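PDB 2XTS: cytochrome, which probably carries electrons through covalently bound heme c, this chain being the N-terminal part of SoxD, the cytochrome subunit of the sulfane dehydrogenase SoxCD. Local coordinates for residues Val62-Asp67 with Tyr119-Val124; Thr88-Val93 with Ala112-Leu117; Tyr92-Met97 with Leu105-Thr110. One frame throughout, in Å; residues are numbered along the deposited sequence.

Contact 1: residues Val62-Asp67 with Tyr119-Val124; sequences VLAGGD and YSNGLV. With HEC (heme c), chain U.
In this c-type cytochrome domain a Schellman motif ends helix 107-120, and the residue just past the helix, Asn121, holds the heme-lining loop 62-67. The amide of Asn121 does the work: ND2 donates to Leu63 O at 3.0 Å, nearly straight at 164°, in the carbonyl plane and on a lone pair, with the acceptor close to the amide plane of the donor. ND2 also bonds to Leu117 O in the last turn of the helix; two carbonyls thus grip ND2, which should fix the rotation of the amide. Its other end, OD1, lies against Ala64 CA at 3.2 Å. The methyl of Ala64 points to the helix end and sits on Ser120 O, with CB to O at 3.4 Å. Leu63 turns its branch the other way, onto the porphyrin: CD2 approaches HEC CBA at 3.7 Å, while CD1 lies near the methine carbon CHB. The bond to its carbonyl thus anchors the backbone of a pocket residue. Gly122, with positive phi, is the C-prime residue of the motif, its N bonded to Tyr119 O at 2.9 Å, while Leu123 N reaches back to Leu118 O. Further out, two waters bridge the segments, one of them between Asp67 OD1 and Asn121 O. The other accepts from Gly65 N at 2.9 Å and lies between Asn121 OD1, 2.6 Å away, and Asp67 OD2.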
loop_
_atom_site.group_PDB
_atom_site.type_symbol
_atom_site.label_atom_id
_atom_site.label_comp_id
_atom_site.label_asym_id
_atom_site.label_seq_id
_atom_site.Cartn_x
_atom_site.Cartn_y
_atom_site.Cartn_z
ATOM N N VAL D 62 -29.332 -13.968 -23.028
ATOM C CA VAL D 62 -30.229 -14.903 -23.677
ATOM C C VAL D 62 -30.404 -16.119 -22.763
ATOM O O VAL D 62 -29.423 -16.679 -22.300
ATOM C CB VAL D 62 -29.642 -15.342 -25.012
ATOM C CG1 VAL D 62 -30.524 -16.403 -25.669
ATOM C CG2 VAL D 62 -29.418 -14.154 -25.926
ATOM N N LEU D 63 -31.648 -16.466 -22.428
ATOM C CA LEU D 63 -31.931 -17.563 -21.485
ATOM C C LEU D 63 -32.403 -18.832 -22.156
ATOM O O LEU D 63 -32.536 -19.858 -21.507
ATOM C CB LEU D 63 -32.952 -17.128 -20.426
ATOM C CG LEU D 63 -32.618 -15.860 -19.653
ATOM C CD1 LEU D 63 -33.639 -15.572 -18.558
ATOM C CD2 LEU D 63 -31.191 -15.894 -19.073
ATOM N N ALA D 64 -32.685 -18.750 -23.453
ATOM C CA ALA D 64 -33.194 -19.871 -24.227
ATOM C C ALA D 64 -32.627 -19.803 -25.638
ATOM O O ALA D 64 -32.603 -18.749 -26.257
ATOM C CB ALA D 64 -34.726 -19.845 -24.263
ATOM N N GLY D 65 -32.195 -20.943 -26.148
ATOM C CA GLY D 65 -31.641 -21.035 -27.500
ATOM C C GLY D 65 -30.227 -21.582 -27.539
ATOM O O GLY D 65 -29.651 -21.957 -26.514
ATOM N N GLY D 66 -29.682 -21.675 -28.749
ATOM C CA GLY D 66 -28.300 -22.064 -28.961
ATOM C C GLY D 66 -28.031 -23.543 -28.859
ATOM O O GLY D 66 -26.885 -23.964 -28.796
ATOM N N ASP D 67 -29.072 -24.351 -28.870
ATOM C CA ASP D 67 -28.892 -25.774 -28.735
ATOM C C ASP D 67 -27.965 -26.297 -29.839
ATOM O O ASP D 67 -28.154 -25.974 -31.004
ATOM C CB ASP D 67 -30.247 -26.457 -28.783
ATOM C CG ASP D 67 -31.241 -25.798 -27.851
ATOM O OD1 ASP D 67 -31.143 -26.044 -26.634
ATOM O OD2 ASP D 67 -32.077 -24.993 -28.328
ATOM N N TYR D 119 -39.899 -24.476 -20.516
ATOM C CA TYR D 119 -40.745 -24.439 -21.704
ATOM C C TYR D 119 -40.108 -23.609 -22.825
ATOM O O TYR D 119 -40.104 -24.003 -23.989
ATOM C CB TYR D 119 -42.108 -23.850 -21.343
ATOM C CG TYR D 119 -42.964 -23.532 -22.549
ATOM C CD1 TYR D 119 -43.566 -24.558 -23.264
ATOM C CD2 TYR D 119 -43.115 -22.215 -23.010
ATOM C CE1 TYR D 119 -44.338 -24.281 -24.384
ATOM C CE2 TYR D 119 -43.868 -21.946 -24.130
ATOM C CZ TYR D 119 -44.476 -22.991 -24.807
ATOM O OH TYR D 119 -45.229 -22.729 -25.916
ATOM N N SER D 120 -39.535 -22.469 -22.464
ATOM C CA SER D 120 -38.925 -21.587 -23.440
ATOM C C SER D 120 -37.699 -22.208 -24.127
ATOM O O SER D 120 -37.339 -21.845 -25.255
ATOM C CB SER D 120 -38.549 -20.273 -22.785
ATOM O OG SER D 120 -39.663 -19.557 -22.310
ATOM N N ASN D 121 -37.077 -23.164 -23.450
ATOM C CA ASN D 121 -35.951 -23.930 -23.972
ATOM C C ASN D 121 -36.399 -25.227 -24.646
ATOM O O ASN D 121 -35.574 -26.035 -25.030
ATOM C CB ASN D 121 -34.954 -24.232 -22.836
ATOM C CG ASN D 121 -34.008 -23.093 -22.597
ATOM O OD1 ASN D 121 -33.015 -22.963 -23.315
ATOM N ND2 ASN D 121 -34.288 -22.267 -21.586
ATOM N N GLY D 122 -37.702 -25.420 -24.790
ATOM C CA GLY D 122 -38.226 -26.562 -25.531
ATOM C C GLY D 122 -38.116 -27.872 -24.794
ATOM O O GLY D 122 -38.131 -28.948 -25.417
ATOM N N LEU D 123 -38.039 -27.809 -23.463
ATOM C CA LEU D 123 -37.752 -29.002 -22.656
ATOM C C LEU D 123 -38.969 -29.630 -21.974
ATOM O O LEU D 123 -38.897 -30.772 -21.492
ATOM C CB LEU D 123 -36.683 -28.690 -21.608
ATOM C CG LEU D 123 -35.352 -28.246 -22.205
ATOM C CD1 LEU D 123 -34.420 -27.754 -21.077
ATOM C CD2 LEU D 123 -34.705 -29.342 -23.061
ATOM N N VAL D 124 -40.051 -28.855 -21.873
ATOM C CA VAL D 124 -41.325 -29.331 -21.349
ATOM C C VAL D 124 -42.437 -28.714 -22.191
ATOM O O VAL D 124 -42.205 -27.726 -22.904
ATOM C CB VAL D 124 -41.511 -28.957 -19.849
ATOM C CG1 VAL D 124 -40.405 -29.544 -18.976
ATOM C CG2 VAL D 124 -41.612 -27.458 -19.655
HETATM FE FE HEC U . -31.899 -11.594 -15.333
HETATM C CHA HEC U . -28.775 -12.899 -15.610
HETATM C CHB HEC U . -33.183 -14.697 -15.012
HETATM C CHC HEC U . -34.917 -10.246 -14.689
HETATM C CHD HEC U . -30.734 -8.577 -16.256
HETATM N NA HEC U . -31.133 -13.423 -15.317
HETATM C C1A HEC U . -29.814 -13.774 -15.523
HETATM C C2A HEC U . -29.692 -15.230 -15.570
HETATM C C3A HEC U . -30.925 -15.738 -15.407
HETATM C C4A HEC U . -31.832 -14.605 -15.240
HETATM C CMA HEC U . -31.338 -17.219 -15.345
HETATM C CAA HEC U . -28.364 -15.994 -15.788
HETATM C CBA HEC U . -28.020 -16.109 -17.276
HETATM C CGA HEC U . -26.786 -16.908 -17.558
HETATM O O1A HEC U . -25.887 -16.925 -16.728
HETATM O O2A HEC U . -26.781 -17.507 -18.660
HETATM N NB HEC U . -33.679 -12.335 -14.889
HETATM C C1B HEC U . -34.025 -13.648 -14.771
HETATM C C2B HEC U . -35.379 -13.710 -14.247
HETATM C C3B HEC U . -35.856 -12.484 -14.170
HETATM C C4B HEC U . -34.803 -11.591 -14.546
HETATM C CMB HEC U . -36.118 -15.067 -14.088
HETATM C CAB HEC U . -37.238 -12.051 -13.663
HETATM C CBB HEC U . -37.500 -12.651 -12.259
HETATM N NC HEC U . -32.691 -9.758 -15.445
HETATM C C1C HEC U . -33.985 -9.384 -15.169
HETATM C C2C HEC U . -34.145 -7.982 -15.418
HETATM C C3C HEC U . -32.983 -7.548 -15.902
HETATM C C4C HEC U . -32.056 -8.654 -15.926
HETATM C CMC HEC U . -35.474 -7.201 -15.269
HETATM C CAC HEC U . -32.609 -6.164 -16.421
HETATM C CBC HEC U . -32.878 -4.910 -15.652
HETATM N ND HEC U . -30.103 -10.869 -15.808
HETATM C C1D HEC U . -29.800 -9.554 -16.078
HETATM C C2D HEC U . -28.397 -9.347 -16.199
HETATM C C3D HEC U . -27.811 -10.665 -15.980
HETATM C C4D HEC U . -28.899 -11.554 -15.788
HETATM C CMD HEC U . -27.600 -8.075 -16.446
HETATM C CAD HEC U . -26.326 -10.980 -15.966
HETATM C CBD HEC U . -25.799 -10.827 -14.538
HETATM C CGD HEC U . -24.339 -11.111 -14.414
HETATM O O1D HEC U . -23.727 -11.642 -15.365
HETATM O O2D HEC U . -23.812 -10.932 -13.292
HETATM O O HOH W 1 -32.686 -23.736 -25.820
HETATM O O HOH W 2 -32.972 -26.941 -24.829
#

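Contact 2: residues Thr88-Val93 with Ala112-Leu117; sequences TVYDYV and AITAFL. With HEC (heme c), chain U.
The heme pocket of the cytochrome is walled here by two helices, 86-96 and 107-120, which meet mainly through branched side chains, Val89 and Val93 against Ile113, Thr114 and Leu117, with no hydrogen bond between the segments. Val89 points its CG1, anti to the backbone N (chi1 -177°), into the second helix, where it touches Leu117 CD1 at 3.8 Å and, more loosely, Thr114 CG2; both pairs of side chains cross obliquely. One turn on, Val93 repeats this torsion, and its CG1 faces Ile113 CG2 at 4.3 Å. The short segment axes come no nearer than 9.7 Å and run at 130° between their N-to-C directions, an oblique crossing, nearer antiparallel than parallel. Within this c-type cytochrome domain helix 86-96 leads to the axial Met97, and its seam with helix 107-120 abuts the porphyrin: Ile113 CG2 lies 3.5 Å from the methyl HEC CMB, which both methyls of Val93 also touch. Where the backbones draw closest, Thr114 crosses Tyr90 at about a right angle, its OG1 3.8 Å from Tyr90 CA; that hydroxyl is hydrogen-bonded to Thr110 O one turn back in its own helix. The ring of Tyr92 reaches the heme, CE2 lying 3.4 Å from HEC C2A. Ile79 of helix 79-82 packs on both Val89 and Leu117.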
loop_
_atom_site.group_PDB
_atom_site.type_symbol
_atom_site.label_atom_id
_atom_site.label_comp_id
_atom_site.label_asym_id
_atom_site.label_seq_id
_atom_site.Cartn_x
_atom_site.Cartn_y
_atom_site.Cartn_z
ATOM N N THR D 88 -29.538 -24.853 -10.320
ATOM C CA THR D 88 -28.884 -23.559 -10.462
ATOM C C THR D 88 -29.872 -22.500 -10.933
ATOM O O THR D 88 -29.781 -21.335 -10.553
ATOM C CB THR D 88 -27.730 -23.668 -11.445
ATOM O OG1 THR D 88 -26.990 -24.871 -11.189
ATOM C CG2 THR D 88 -26.830 -22.447 -11.397
ATOM N N VAL D 89 -30.788 -22.897 -11.810
ATOM C CA VAL D 89 -31.778 -21.960 -12.338
ATOM C C VAL D 89 -32.659 -21.428 -11.204
ATOM O O VAL D 89 -32.818 -20.233 -11.008
ATOM C CB VAL D 89 -32.664 -22.599 -13.403
ATOM C CG1 VAL D 89 -33.647 -21.578 -13.979
ATOM C CG2 VAL D 89 -31.800 -23.198 -14.537
ATOM N N TYR D 90 -33.221 -22.351 -10.444
ATOM C CA TYR D 90 -34.055 -21.979 -9.338
ATOM C C TYR D 90 -33.314 -21.062 -8.385
ATOM O O TYR D 90 -33.794 -20.003 -7.975
ATOM C CB TYR D 90 -34.538 -23.260 -8.609
ATOM C CG TYR D 90 -35.517 -22.924 -7.519
ATOM C CD1 TYR D 90 -35.081 -22.368 -6.322
ATOM C CD2 TYR D 90 -36.886 -23.131 -7.691
ATOM C CE1 TYR D 90 -35.983 -22.011 -5.322
ATOM C CE2 TYR D 90 -37.784 -22.786 -6.694
ATOM C CZ TYR D 90 -37.328 -22.212 -5.527
ATOM O OH TYR D 90 -38.216 -21.882 -4.536
ATOM N N ASP D 91 -32.153 -21.527 -7.968
ATOM C CA ASP D 91 -31.401 -20.843 -6.932
ATOM C C ASP D 91 -30.990 -19.437 -7.333
ATOM O O ASP D 91 -31.201 -18.500 -6.587
ATOM C CB ASP D 91 -30.206 -21.753 -6.608
ATOM C CG ASP D 91 -29.373 -21.310 -5.429
ATOM O OD1 ASP D 91 -29.650 -20.262 -4.819
ATOM O OD2 ASP D 91 -28.409 -22.056 -5.131
ATOM N N TYR D 92 -30.383 -19.314 -8.501
ATOM C CA TYR D 92 -29.904 -18.037 -8.957
ATOM C C TYR D 92 -31.081 -17.060 -9.132
ATOM O O TYR D 92 -30.995 -15.894 -8.740
ATOM C CB TYR D 92 -29.125 -18.191 -10.269
ATOM C CG TYR D 92 -28.585 -16.885 -10.811
ATOM C CD1 TYR D 92 -27.499 -16.233 -10.197
ATOM C CD2 TYR D 92 -29.186 -16.242 -11.880
ATOM C CE1 TYR D 92 -27.018 -15.022 -10.688
ATOM C CE2 TYR D 92 -28.681 -15.056 -12.351
ATOM C CZ TYR D 92 -27.604 -14.444 -11.750
ATOM O OH TYR D 92 -27.146 -13.269 -12.286
ATOM N N VAL D 93 -32.163 -17.511 -9.771
ATOM C CA VAL D 93 -33.315 -16.634 -9.968
ATOM C C VAL D 93 -33.850 -16.153 -8.622
ATOM O O VAL D 93 -34.127 -14.972 -8.423
ATOM C CB VAL D 93 -34.411 -17.326 -10.814
ATOM C CG1 VAL D 93 -35.710 -16.552 -10.744
ATOM C CG2 VAL D 93 -33.957 -17.488 -12.262
ATOM N N ALA D 112 -42.627 -21.516 -10.770
ATOM C CA ALA D 112 -43.348 -21.147 -12.001
ATOM C C ALA D 112 -42.407 -20.583 -13.065
ATOM O O ALA D 112 -42.466 -20.972 -14.233
ATOM C CB ALA D 112 -44.454 -20.160 -11.703
ATOM N N ILE D 113 -41.543 -19.657 -12.666
ATOM C CA ILE D 113 -40.609 -19.067 -13.615
ATOM C C ILE D 113 -39.672 -20.137 -14.170
ATOM O O ILE D 113 -39.354 -20.151 -15.350
ATOM C CB ILE D 113 -39.807 -17.902 -12.972
ATOM C CG1 ILE D 113 -40.730 -16.680 -12.836
ATOM C CG2 ILE D 113 -38.540 -17.577 -13.776
ATOM C CD1 ILE D 113 -40.169 -15.624 -11.948
ATOM N N THR D 114 -39.206 -21.034 -13.307
ATOM C CA THR D 114 -38.325 -22.106 -13.746
ATOM C C THR D 114 -39.053 -23.011 -14.746
ATOM O O THR D 114 -38.487 -23.383 -15.758
ATOM C CB THR D 114 -37.751 -22.895 -12.544
ATOM O OG1 THR D 114 -37.025 -22.005 -11.692
ATOM C CG2 THR D 114 -36.791 -23.961 -12.985
ATOM N N ALA D 115 -40.322 -23.321 -14.492
ATOM C CA ALA D 115 -41.123 -24.073 -15.457
ATOM C C ALA D 115 -41.202 -23.355 -16.804
ATOM O O ALA D 115 -41.056 -23.962 -17.857
ATOM C CB ALA D 115 -42.530 -24.320 -14.906
ATOM N N PHE D 116 -41.434 -22.046 -16.762
ATOM C CA PHE D 116 -41.492 -21.253 -18.001
ATOM C C PHE D 116 -40.146 -21.245 -18.751
ATOM O O PHE D 116 -40.113 -21.275 -19.977
ATOM C CB PHE D 116 -41.916 -19.805 -17.690
ATOM C CG PHE D 116 -41.894 -18.911 -18.885
ATOM C CD1 PHE D 116 -42.842 -19.064 -19.882
ATOM C CD2 PHE D 116 -40.903 -17.942 -19.026
ATOM C CE1 PHE D 116 -42.823 -18.277 -21.005
ATOM C CE2 PHE D 116 -40.881 -17.144 -20.175
ATOM C CZ PHE D 116 -41.852 -17.319 -21.155
ATOM N N LEU D 117 -39.036 -21.159 -18.021
ATOM C CA LEU D 117 -37.718 -21.218 -18.665
ATOM C C LEU D 117 -37.491 -22.598 -19.295
ATOM O O LEU D 117 -36.931 -22.708 -20.377
ATOM C CB LEU D 117 -36.607 -20.833 -17.678
ATOM C CG LEU D 117 -36.593 -19.350 -17.289
ATOM C CD1 LEU D 117 -35.600 -19.177 -16.163
ATOM C CD2 LEU D 117 -36.249 -18.470 -18.484
HETATM FE FE HEC U . -31.899 -11.594 -15.333
HETATM C CHA HEC U . -28.775 -12.899 -15.610
HETATM C CHB HEC U . -33.183 -14.697 -15.012
HETATM C CHC HEC U . -34.917 -10.246 -14.689
HETATM C CHD HEC U . -30.734 -8.577 -16.256
HETATM N NA HEC U . -31.133 -13.423 -15.317
HETATM C C1A HEC U . -29.814 -13.774 -15.523
HETATM C C2A HEC U . -29.692 -15.230 -15.570
HETATM C C3A HEC U . -30.925 -15.738 -15.407
HETATM C C4A HEC U . -31.832 -14.605 -15.240
HETATM C CMA HEC U . -31.338 -17.219 -15.345
HETATM C CAA HEC U . -28.364 -15.994 -15.788
HETATM C CBA HEC U . -28.020 -16.109 -17.276
HETATM C CGA HEC U . -26.786 -16.908 -17.558
HETATM O O1A HEC U . -25.887 -16.925 -16.728
HETATM O O2A HEC U . -26.781 -17.507 -18.660
HETATM N NB HEC U . -33.679 -12.335 -14.889
HETATM C C1B HEC U . -34.025 -13.648 -14.771
HETATM C C2B HEC U . -35.379 -13.710 -14.247
HETATM C C3B HEC U . -35.856 -12.484 -14.170
HETATM C C4B HEC U . -34.803 -11.591 -14.546
HETATM C CMB HEC U . -36.118 -15.067 -14.088
HETATM C CAB HEC U . -37.238 -12.051 -13.663
HETATM C CBB HEC U . -37.500 -12.651 -12.259
HETATM N NC HEC U . -32.691 -9.758 -15.445
HETATM C C1C HEC U . -33.985 -9.384 -15.169
HETATM C C2C HEC U . -34.145 -7.982 -15.418
HETATM C C3C HEC U . -32.983 -7.548 -15.902
HETATM C C4C HEC U . -32.056 -8.654 -15.926
HETATM C CMC HEC U . -35.474 -7.201 -15.269
HETATM C CAC HEC U . -32.609 -6.164 -16.421
HETATM C CBC HEC U . -32.878 -4.910 -15.652
HETATM N ND HEC U . -30.103 -10.869 -15.808
HETATM C C1D HEC U . -29.800 -9.554 -16.078
HETATM C C2D HEC U . -28.397 -9.347 -16.199
HETATM C C3D HEC U . -27.811 -10.665 -15.980
HETATM C C4D HEC U . -28.899 -11.554 -15.788
HETATM C CMD HEC U . -27.600 -8.075 -16.446
HETATM C CAD HEC U . -26.326 -10.980 -15.966
HETATM C CBD HEC U . -25.799 -10.827 -14.538
HETATM C CGD HEC U . -24.339 -11.111 -14.414
HETATM O O1D HEC U . -23.727 -11.642 -15.365
HETATM O O2D HEC U . -23.812 -10.932 -13.292
#

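Contact 3: residues Tyr92-Met97 with Leu105-Thr110; sequences YVHRSM and LSVDDT. With HEC (heme c), chain U.
A mixed polar and apolar contact joins the last turn of helix 86-96, just before the axial Met97, to the start of helix 107-120. His94 carries the polar half, its imidazole extended anti to the backbone N (chi1 -169°) across the side chain of Thr110. ND1 donates to Thr110 OG1 at 3.0 Å and 171°, the oxygen lying in the ring plane. That hydroxyl donates in turn to Ser106 O, from above the carbonyl plane, and Ser106 O also accepts from Thr110 N. A capping box starts the helix: Asp109 N gives to Ser106 OG, and Ser106 N to Asp109 OD2 at 3.0 Å. An alanine at Thr110 would probably loosen the junction, since it removes both the acceptor of His94 ND1 and the donor to Ser106 O. A water over the centre of the imidazole face lies between His94 O and Leu105 O; another bridges His94 O, Met97 O and Leu105 N. On the heme side, Leu105 CD1 presses on Val93 CG1 at 3.5 Å, tighter than usual van der Waals contact, and reaches HEC CBB at 3.7 Å. Met97, bent at chi2 and chi3, brings SD to 2.3 Å from HEC FE; His50 NE2 also binds this iron. The ordered donors, ND1 to OG1 and OG1 to Ser106 O, imply that His94 is protonated at ND1 and that the Thr110 hydroxyl is probably held in one orientation.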
loop_
_atom_site.group_PDB
_atom_site.type_symbol
_atom_site.label_atom_id
_atom_site.label_comp_id
_atom_site.label_asym_id
_atom_site.label_seq_id
_atom_site.Cartn_x
_atom_site.Cartn_y
_atom_site.Cartn_z
ATOM N N TYR D 92 -30.383 -19.314 -8.501
ATOM C CA TYR D 92 -29.904 -18.037 -8.957
ATOM C C TYR D 92 -31.081 -17.060 -9.132
ATOM O O TYR D 92 -30.995 -15.894 -8.740
ATOM C CB TYR D 92 -29.125 -18.191 -10.269
ATOM C CG TYR D 92 -28.585 -16.885 -10.811
ATOM C CD1 TYR D 92 -27.499 -16.233 -10.197
ATOM C CD2 TYR D 92 -29.186 -16.242 -11.880
ATOM C CE1 TYR D 92 -27.018 -15.022 -10.688
ATOM C CE2 TYR D 92 -28.681 -15.056 -12.351
ATOM C CZ TYR D 92 -27.604 -14.444 -11.750
ATOM O OH TYR D 92 -27.146 -13.269 -12.286
ATOM N N VAL D 93 -32.163 -17.511 -9.771
ATOM C CA VAL D 93 -33.315 -16.634 -9.968
ATOM C C VAL D 93 -33.850 -16.153 -8.622
ATOM O O VAL D 93 -34.127 -14.972 -8.423
ATOM C CB VAL D 93 -34.411 -17.326 -10.814
ATOM C CG1 VAL D 93 -35.710 -16.552 -10.744
ATOM C CG2 VAL D 93 -33.957 -17.488 -12.262
ATOM N N HIS D 94 -34.033 -17.094 -7.705
ATOM C CA HIS D 94 -34.601 -16.771 -6.406
ATOM C C HIS D 94 -33.756 -15.748 -5.639
ATOM O O HIS D 94 -34.292 -14.856 -4.981
ATOM C CB HIS D 94 -34.747 -18.071 -5.595
ATOM C CG HIS D 94 -35.547 -17.935 -4.343
ATOM N ND1 HIS D 94 -36.920 -17.838 -4.353
ATOM C CD2 HIS D 94 -35.176 -17.927 -3.043
ATOM C CE1 HIS D 94 -37.364 -17.752 -3.110
ATOM N NE2 HIS D 94 -36.326 -17.795 -2.299
ATOM N N ARG D 95 -32.440 -15.911 -5.706
ATOM C CA ARG D 95 -31.501 -15.117 -4.909
ATOM C C ARG D 95 -31.109 -13.792 -5.514
ATOM O O ARG D 95 -30.812 -12.868 -4.776
ATOM C CB ARG D 95 -30.242 -15.961 -4.647
ATOM C CG ARG D 95 -29.149 -15.281 -3.826
ATOM C CD ARG D 95 -29.537 -14.916 -2.410
ATOM N NE ARG D 95 -28.399 -14.397 -1.664
ATOM C CZ ARG D 95 -27.919 -13.171 -1.807
ATOM N NH1 ARG D 95 -28.492 -12.339 -2.651
ATOM N NH2 ARG D 95 -26.859 -12.778 -1.109
ATOM N N SER D 96 -31.120 -13.709 -6.845
ATOM C CA SER D 96 -30.385 -12.662 -7.545
ATOM C C SER D 96 -31.102 -11.966 -8.701
ATOM O O SER D 96 -30.560 -11.009 -9.261
ATOM C CB SER D 96 -29.031 -13.203 -8.027
ATOM O OG SER D 96 -28.236 -13.606 -6.922
ATOM N N MET D 97 -32.307 -12.392 -9.041
ATOM C CA MET D 97 -33.113 -11.706 -10.039
ATOM C C MET D 97 -34.450 -11.323 -9.415
ATOM O O MET D 97 -34.828 -11.868 -8.389
ATOM C CB MET D 97 -33.288 -12.587 -11.290
ATOM C CG MET D 97 -32.020 -12.801 -12.067
ATOM S SD MET D 97 -31.547 -11.331 -13.031
ATOM C CE MET D 97 -29.802 -11.168 -12.556
ATOM N N LEU D 105 -39.109 -12.654 -5.348
ATOM C CA LEU D 105 -39.907 -13.791 -5.800
ATOM C C LEU D 105 -40.170 -14.769 -4.670
ATOM O O LEU D 105 -39.271 -15.092 -3.892
ATOM C CB LEU D 105 -39.150 -14.544 -6.885
ATOM C CG LEU D 105 -38.888 -13.734 -8.154
ATOM C CD1 LEU D 105 -37.944 -14.488 -9.054
ATOM C CD2 LEU D 105 -40.198 -13.440 -8.860
ATOM N N SER D 106 -41.415 -15.242 -4.579
ATOM C CA SER D 106 -41.740 -16.309 -3.661
ATOM C C SER D 106 -41.210 -17.648 -4.152
ATOM O O SER D 106 -40.774 -17.788 -5.299
ATOM C CB SER D 106 -43.236 -16.415 -3.472
ATOM O OG SER D 106 -43.846 -16.910 -4.646
ATOM N N VAL D 107 -41.277 -18.649 -3.279
ATOM C CA VAL D 107 -40.927 -20.003 -3.658
ATOM C C VAL D 107 -41.782 -20.474 -4.842
ATOM O O VAL D 107 -41.264 -21.021 -5.803
ATOM C CB VAL D 107 -41.036 -20.972 -2.446
ATOM C CG1 VAL D 107 -41.069 -22.433 -2.884
ATOM C CG2 VAL D 107 -39.896 -20.705 -1.446
ATOM N N ASP D 108 -43.097 -20.284 -4.764
ATOM C CA ASP D 108 -43.982 -20.690 -5.844
ATOM C C ASP D 108 -43.700 -19.919 -7.123
ATOM O O ASP D 108 -43.699 -20.492 -8.212
ATOM C CB ASP D 108 -45.443 -20.516 -5.446
ATOM C CG ASP D 108 -45.946 -21.603 -4.501
ATOM O OD1 ASP D 108 -45.249 -22.618 -4.276
ATOM O OD2 ASP D 108 -47.089 -21.428 -4.023
ATOM N N ASP D 109 -43.455 -18.625 -6.998
ATOM C CA ASP D 109 -43.111 -17.804 -8.154
ATOM C C ASP D 109 -41.873 -18.360 -8.864
ATOM O O ASP D 109 -41.782 -18.367 -10.088
ATOM C CB ASP D 109 -42.725 -16.371 -7.759
ATOM C CG ASP D 109 -43.862 -15.526 -7.264
ATOM O OD1 ASP D 109 -45.050 -15.865 -7.478
ATOM O OD2 ASP D 109 -43.538 -14.483 -6.629
ATOM N N THR D 110 -40.898 -18.797 -8.072
ATOM C CA THR D 110 -39.636 -19.287 -8.628
ATOM C C THR D 110 -39.824 -20.621 -9.324
ATOM O O THR D 110 -39.289 -20.864 -10.393
ATOM C CB THR D 110 -38.525 -19.321 -7.554
ATOM O OG1 THR D 110 -38.422 -18.036 -6.921
ATOM C CG2 THR D 110 -37.182 -19.654 -8.183
HETATM FE FE HEC U . -31.899 -11.594 -15.333
HETATM C CHA HEC U . -28.775 -12.899 -15.610
HETATM C CHB HEC U . -33.183 -14.697 -15.012
HETATM C CHC HEC U . -34.917 -10.246 -14.689
HETATM C CHD HEC U . -30.734 -8.577 -16.256
HETATM N NA HEC U . -31.133 -13.423 -15.317
HETATM C C1A HEC U . -29.814 -13.774 -15.523
HETATM C C2A HEC U . -29.692 -15.230 -15.570
HETATM C C3A HEC U . -30.925 -15.738 -15.407
HETATM C C4A HEC U . -31.832 -14.605 -15.240
HETATM C CMA HEC U . -31.338 -17.219 -15.345
HETATM C CAA HEC U . -28.364 -15.994 -15.788
HETATM C CBA HEC U . -28.020 -16.109 -17.276
HETATM C CGA HEC U . -26.786 -16.908 -17.558
HETATM O O1A HEC U . -25.887 -16.925 -16.728
HETATM O O2A HEC U . -26.781 -17.507 -18.660
HETATM N NB HEC U . -33.679 -12.335 -14.889
HETATM C C1B HEC U . -34.025 -13.648 -14.771
HETATM C C2B HEC U . -35.379 -13.710 -14.247
HETATM C C3B HEC U . -35.856 -12.484 -14.170
HETATM C C4B HEC U . -34.803 -11.591 -14.546
HETATM C CMB HEC U . -36.118 -15.067 -14.088
HETATM C CAB HEC U . -37.238 -12.051 -13.663
HETATM C CBB HEC U . -37.500 -12.651 -12.259
HETATM N NC HEC U . -32.691 -9.758 -15.445
HETATM C C1C HEC U . -33.985 -9.384 -15.169
HETATM C C2C HEC U . -34.145 -7.982 -15.418
HETATM C C3C HEC U . -32.983 -7.548 -15.902
HETATM C C4C HEC U . -32.056 -8.654 -15.926
HETATM C CMC HEC U . -35.474 -7.201 -15.269
HETATM C CAC HEC U . -32.609 -6.164 -16.421
HETATM C CBC HEC U . -32.878 -4.910 -15.652
HETATM N ND HEC U . -30.103 -10.869 -15.808
HETATM C C1D HEC U . -29.800 -9.554 -16.078
HETATM C C2D HEC U . -28.397 -9.347 -16.199
HETATM C C3D HEC U . -27.811 -10.665 -15.980
HETATM C C4D HEC U . -28.899 -11.554 -15.788
HETATM C CMD HEC U . -27.600 -8.075 -16.446
HETATM C CAD HEC U . -26.326 -10.980 -15.966
HETATM C CBD HEC U . -25.799 -10.827 -14.538
HETATM C CGD HEC U . -24.339 -11.111 -14.414
HETATM O O1D HEC U . -23.727 -11.642 -15.365
HETATM O O2D HEC U . -23.812 -10.932 -13.292
HETATM O O HOH W 3 -36.099 -13.055 -6.318
HETATM O O HOH W 4 -36.639 -14.461 -3.411
#

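How the contacts relate
From the N terminus, the chain first enters loop 62-67, after helix 47-50, and meets it again at 119-124; contact 1 therefore closes the widest of the three loops, with 51 residues between its segments. Contacts 2 and 3 lie within that span. Both start on helix 86-96 and share Tyr92 and Val93, contact 3 closing the shorter loop, with seven residues between its segments against 18 in contact 2. Helix 107-120 serves all three: its start in contact 3, its middle in contact 2, its end in contact 1. Contacts 2 and 3 abut through Ile113 and Leu105, contacts 1 and 2 through Leu117 and Leu63, and every one reaches the heme.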